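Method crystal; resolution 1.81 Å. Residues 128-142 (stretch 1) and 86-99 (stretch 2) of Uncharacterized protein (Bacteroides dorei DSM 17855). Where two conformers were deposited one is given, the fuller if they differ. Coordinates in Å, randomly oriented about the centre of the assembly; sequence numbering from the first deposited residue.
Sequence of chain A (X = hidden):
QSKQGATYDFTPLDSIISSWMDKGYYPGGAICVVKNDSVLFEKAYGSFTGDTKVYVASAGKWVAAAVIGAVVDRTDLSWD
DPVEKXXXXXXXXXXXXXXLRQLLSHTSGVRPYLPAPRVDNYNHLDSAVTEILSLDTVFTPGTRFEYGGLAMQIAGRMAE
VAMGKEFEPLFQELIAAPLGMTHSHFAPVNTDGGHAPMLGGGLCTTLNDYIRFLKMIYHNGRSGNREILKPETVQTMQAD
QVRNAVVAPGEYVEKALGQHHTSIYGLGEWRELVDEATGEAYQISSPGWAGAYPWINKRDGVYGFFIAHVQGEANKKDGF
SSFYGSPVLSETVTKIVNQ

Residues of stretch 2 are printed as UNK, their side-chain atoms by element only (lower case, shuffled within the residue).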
# COMPACT_ATOMS: atom_id res chain seq x y z
N ALA A 128 14.79 3.94 13.96
CA ALA A 128 13.32 4.12 14.08
C ALA A 128 12.76 3.21 15.14
O ALA A 128 11.93 3.63 15.93
CB ALA A 128 12.62 3.86 12.77
N VAL A 129 13.18 1.95 15.13
CA VAL A 129 12.57 0.95 15.99
C VAL A 129 12.96 1.11 17.47
O VAL A 129 12.16 0.82 18.35
CB VAL A 129 12.89 -0.47 15.48
CG1 VAL A 129 12.53 -1.50 16.52
CG2 VAL A 129 12.13 -0.75 14.20
N THR A 130 14.16 1.60 17.74
CA THR A 130 14.56 2.02 19.09
C THR A 130 13.63 3.07 19.68
O THR A 130 13.23 2.98 20.84
CB THR A 130 16.01 2.53 19.11
OG1 THR A 130 16.87 1.50 18.62
CG2 THR A 130 16.43 2.88 20.56
N GLU A 131 13.26 4.07 18.90
CA GLU A 131 12.31 5.08 19.39
C GLU A 131 10.90 4.49 19.57
O GLU A 131 10.23 4.77 20.57
CB GLU A 131 12.25 6.28 18.49
CG GLU A 131 11.25 7.32 19.00
CD GLU A 131 11.54 8.73 18.55
OE1 GLU A 131 12.39 8.91 17.64
OE2 GLU A 131 10.90 9.67 19.10
N ILE A 132 10.46 3.63 18.65
CA ILE A 132 9.14 3.04 18.76
C ILE A 132 9.05 2.12 20.00
O ILE A 132 8.00 2.02 20.65
CB ILE A 132 8.75 2.29 17.47
CG1 ILE A 132 8.66 3.29 16.31
CG2 ILE A 132 7.44 1.49 17.67
CD1 ILE A 132 8.81 2.61 14.96
N LEU A 133 10.16 1.49 20.35
CA LEU A 133 10.21 0.55 21.48
C LEU A 133 9.79 1.24 22.79
O LEU A 133 9.17 0.61 23.62
CB LEU A 133 11.60 -0.08 21.62
CG LEU A 133 11.87 -0.95 22.86
CD1 LEU A 133 10.92 -2.12 22.94
CD2 LEU A 133 13.31 -1.42 22.86
N SER A 134 10.09 2.52 22.93
CA SER A 134 9.77 3.29 24.15
C SER A 134 8.29 3.61 24.33
O SER A 134 7.89 3.99 25.41
CB SER A 134 10.58 4.60 24.17
OG SER A 134 10.07 5.53 23.21
N LEU A 135 7.46 3.43 23.30
CA LEU A 135 6.08 3.90 23.32
C LEU A 135 5.12 2.83 23.84
O LEU A 135 5.17 1.68 23.42
CB LEU A 135 5.62 4.34 21.91
CG LEU A 135 6.39 5.49 21.25
CD1 LEU A 135 5.95 5.66 19.80
CD2 LEU A 135 6.29 6.79 22.04
N ASP A 136 4.21 3.23 24.70
CA ASP A 136 3.11 2.38 25.12
C ASP A 136 2.24 1.99 23.93
O ASP A 136 2.06 2.77 22.94
CB ASP A 136 2.19 3.13 26.11
CG ASP A 136 2.87 3.46 27.42
OD1 ASP A 136 3.78 2.72 27.87
OD2 ASP A 136 2.42 4.46 28.05
N THR A 137 1.67 0.81 24.04
CA THR A 137 0.69 0.35 23.08
C THR A 137 -0.66 0.99 23.35
O THR A 137 -0.87 1.58 24.39
CB THR A 137 0.55 -1.18 23.10
OG1 THR A 137 0.23 -1.63 24.42
CG2 THR A 137 1.83 -1.82 22.62
N VAL A 138 -1.57 0.89 22.39
CA VAL A 138 -2.87 1.52 22.57
C VAL A 138 -3.98 0.48 22.77
O VAL A 138 -5.03 0.82 23.27
CB VAL A 138 -3.18 2.50 21.42
CG1 VAL A 138 -2.29 3.74 21.56
CG2 VAL A 138 -3.01 1.83 20.06
N PHE A 139 -3.69 -0.78 22.47
CA PHE A 139 -4.61 -1.91 22.71
C PHE A 139 -3.90 -3.22 22.47
O PHE A 139 -2.80 -3.26 21.89
CB PHE A 139 -5.92 -1.86 21.87
CG PHE A 139 -5.70 -1.74 20.38
CD1 PHE A 139 -5.39 -2.86 19.61
CD2 PHE A 139 -5.77 -0.50 19.75
CE1 PHE A 139 -5.15 -2.75 18.24
CE2 PHE A 139 -5.61 -0.38 18.36
CZ PHE A 139 -5.27 -1.51 17.61
N THR A 140 -4.54 -4.29 22.93
CA THR A 140 -4.02 -5.64 22.81
C THR A 140 -4.02 -6.10 21.37
O THR A 140 -5.04 -5.93 20.69
CB THR A 140 -4.87 -6.62 23.65
OG1 THR A 140 -4.80 -6.23 25.02
CG2 THR A 140 -4.38 -8.05 23.52
N PRO A 141 -2.91 -6.71 20.90
CA PRO A 141 -2.84 -7.14 19.51
C PRO A 141 -3.97 -8.06 19.07
O PRO A 141 -4.43 -8.94 19.81
CB PRO A 141 -1.49 -7.87 19.42
CG PRO A 141 -0.70 -7.43 20.59
CD PRO A 141 -1.69 -7.08 21.65
N GLY A 142 -4.45 -7.82 17.86
CA GLY A 142 -5.53 -8.57 17.31
C GLY A 142 -6.92 -8.15 17.71
O GLY A 142 -7.87 -8.77 17.27
N UNK A 86 13.02 -12.07 16.41
CA UNK A 86 13.98 -11.48 15.52
C UNK A 86 14.66 -10.26 16.12
O UNK A 86 15.80 -10.02 15.80
n UNK A 86 11.87 -14.15 12.58
c UNK A 86 14.99 -15.05 10.87
c UNK A 86 13.34 -11.13 14.16
c UNK A 86 11.79 -13.03 13.38
c UNK A 86 12.97 -12.36 13.36
c UNK A 86 15.21 -13.04 12.20
c UNK A 86 15.76 -13.99 11.35
c UNK A 86 13.86 -13.15 12.54
c UNK A 86 13.13 -14.24 12.07
c UNK A 86 13.68 -15.21 11.23
N UNK A 87 13.95 -9.50 16.96
CA UNK A 87 14.48 -8.27 17.56
C UNK A 87 14.52 -8.42 19.09
O UNK A 87 13.58 -8.01 19.79
c UNK A 87 14.57 -6.84 14.91
c UNK A 87 13.29 -6.88 15.72
c UNK A 87 12.46 -5.62 15.47
c UNK A 87 13.64 -7.04 17.19
N UNK A 88 15.62 -9.00 19.62
CA UNK A 88 15.60 -9.38 21.03
C UNK A 88 15.52 -8.21 22.01
O UNK A 88 15.14 -8.41 23.17
c UNK A 88 17.75 -9.83 20.05
c UNK A 88 16.81 -9.50 18.92
c UNK A 88 16.89 -10.20 21.21
N UNK A 89 15.79 -6.98 21.57
CA UNK A 89 15.56 -5.85 22.42
C UNK A 89 14.09 -5.68 22.81
O UNK A 89 13.79 -4.94 23.75
c UNK A 89 15.91 -2.56 20.18
o UNK A 89 15.74 -2.20 19.00
c UNK A 89 16.15 -4.54 21.81
n UNK A 89 16.56 -1.81 21.07
c UNK A 89 15.34 -3.90 20.68
N UNK A 90 13.17 -6.37 22.14
CA UNK A 90 11.74 -6.31 22.51
C UNK A 90 11.32 -7.31 23.60
O UNK A 90 10.17 -7.27 24.03
c UNK A 90 11.55 -3.69 18.86
c UNK A 90 9.46 -4.64 20.37
c UNK A 90 10.67 -5.31 20.41
c UNK A 90 10.33 -3.03 18.85
c UNK A 90 10.85 -6.53 21.26
c UNK A 90 9.28 -3.51 19.60
c UNK A 90 11.71 -4.83 19.63
N UNK A 91 12.21 -8.21 24.03
CA UNK A 91 11.86 -9.16 25.11
C UNK A 91 11.68 -8.38 26.40
O UNK A 91 12.42 -7.44 26.67
n UNK A 91 12.10 -13.51 23.57
c UNK A 91 13.03 -11.31 24.28
c UNK A 91 12.96 -10.20 25.32
c UNK A 91 11.94 -12.37 24.47
n UNK A 91 10.01 -14.44 24.01
n UNK A 91 11.47 -15.46 22.53
c UNK A 91 11.20 -14.47 23.38
N UNK A 92 10.65 -8.71 27.16
CA UNK A 92 10.32 -7.96 28.37
C UNK A 92 9.24 -6.92 28.17
O UNK A 92 8.74 -6.35 29.14
N UNK A 93 8.93 -6.64 26.91
CA UNK A 93 7.92 -5.66 26.52
C UNK A 93 6.73 -6.46 25.98
O UNK A 93 6.89 -7.50 25.34
c UNK A 93 8.53 -4.73 25.45
o UNK A 93 6.72 -3.46 24.55
c UNK A 93 7.75 -3.44 25.27
o UNK A 93 8.16 -2.40 25.83
N UNK A 94 5.52 -6.02 26.28
CA UNK A 94 4.33 -6.66 25.70
C UNK A 94 4.32 -6.63 24.16
O UNK A 94 3.70 -7.49 23.53
c UNK A 94 3.08 -5.99 26.24
N UNK A 95 4.99 -5.65 23.55
CA UNK A 95 5.08 -5.57 22.10
C UNK A 95 5.88 -6.71 21.49
O UNK A 95 5.78 -6.93 20.29
c UNK A 95 5.48 -1.77 21.32
n UNK A 95 6.78 -0.94 23.34
c UNK A 95 6.83 -1.35 21.91
c UNK A 95 4.93 -3.02 21.98
c UNK A 95 5.75 -4.26 21.66
N UNK A 96 6.75 -7.36 22.27
CA UNK A 96 7.57 -8.44 21.74
C UNK A 96 6.76 -9.59 21.16
O UNK A 96 7.24 -10.33 20.29
N UNK A 97 5.53 -9.75 21.65
CA UNK A 97 4.67 -10.85 21.21
C UNK A 97 3.79 -10.56 20.00
O UNK A 97 3.07 -11.46 19.52
N UNK A 98 3.84 -9.32 19.51
CA UNK A 98 3.11 -8.95 18.30
C UNK A 98 3.61 -9.79 17.12
O UNK A 98 4.82 -10.02 16.97
c UNK A 98 2.87 -5.11 19.11
c UNK A 98 3.26 -7.44 18.00
c UNK A 98 2.58 -7.09 16.67
c UNK A 98 2.63 -6.61 19.12
N UNK A 99 2.70 -10.27 16.28
CA UNK A 99 3.11 -11.04 15.09
C UNK A 99 3.36 -10.14 13.89
O UNK A 99 2.77 -9.07 13.76
c UNK A 99 2.04 -12.07 14.73
c UNK A 99 1.59 -12.97 15.88
c UNK A 99 2.79 -13.68 16.50
c UNK A 99 0.57 -13.97 15.40

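Position 86 carries one carbon and then fused five- and six-membered rings holding eight carbons and one nitrogen, all out of reach of stretch 1: Trp86, its ring nitrogen hydrogen-bonded elsewhere in the structure. Position 87 has four carbons forked at the second and touches Val129. This is Leu87, a buried apolar neighbour for a valine; its CD1 lies 4.3 Å from Val129 CG1. At 88 three carbons close a ring onto the backbone N, so it is Pro88, whose fixed phi suits the start of a short 3-10 segment. Position 89, touching Val129, Thr130 and Leu133, has three carbons, the third bearing one oxygen and one nitrogen: Gln89. It is exposed, and its side chain lies against stretch 1, NE2 3.7 Å from Leu133 CD2.

Position 90 shows one carbon and a six-carbon ring touching Val129 and Leu133, hence Phe90. Leu133 CD1 sits over one face, 3.9 Å from the centroid of the Phe90 ring and 12° off its normal, a CH-pi contact; Val129 CG1 meets the ring edge, 3.4 Å from Phe90 CE1. A flat ring suits both approaches.

Position 91 has three carbons, a nitrogen, then a carbon with two more nitrogens: Arg91, exposed, its CA-to-CB bond directed away from stretch 1. Position 92 has no side-chain atoms. Its backbone angles would jam a CB against the preceding carbonyl, which calls for Gly92, within the type II turn that begins at Phe90. Position 93 closes that turn; two carbons, the second with two oxygens, touch Leu133 and give Asp93. Its OD2 lies 4.0 Å from Leu133 CD1. Position 94 has a single carbon, Ala94, small and exposed as the next 3-10 segment begins.

Position 95 has four carbons in a row ending in nitrogen, touching Ile132, Leu133, Leu135 and Thr137: Lys95. Its NZ donates hydrogen bonds to Leu133 O (2.9 Å) and Leu135 O (3.1 Å), and forms a salt bridge with Asp93 OD1 (2.8 Å), which also accepts from Lys95 N (3.0 Å), suiting an acidic residue at 93. Thr137 CG2 packs 3.4 Å from Lys95 CG. Positions 96 and 97 lack side chains: at Gly96 a CB would clash with Phe90 O, whereas Gly97 has room for one. Position 98, four carbons forked at the first with one two-carbon arm, touches Pro141: Ile98, its CG1 3.7 Å from Pro141 CG. Position 99, four carbons forked at the second, makes no contact; Leu99 is the N-cap residue before a helix, a place its side chain does not explain.

The contact joins an apolar patch, Val129 and Leu133 around Phe90, to Lys95, which pairs with Asp93 and binds two carbonyls; Pro141 against Ile98 is a separate apolar contact.

Stretch 2 (86-99) WLPQFRGDAKGGIL
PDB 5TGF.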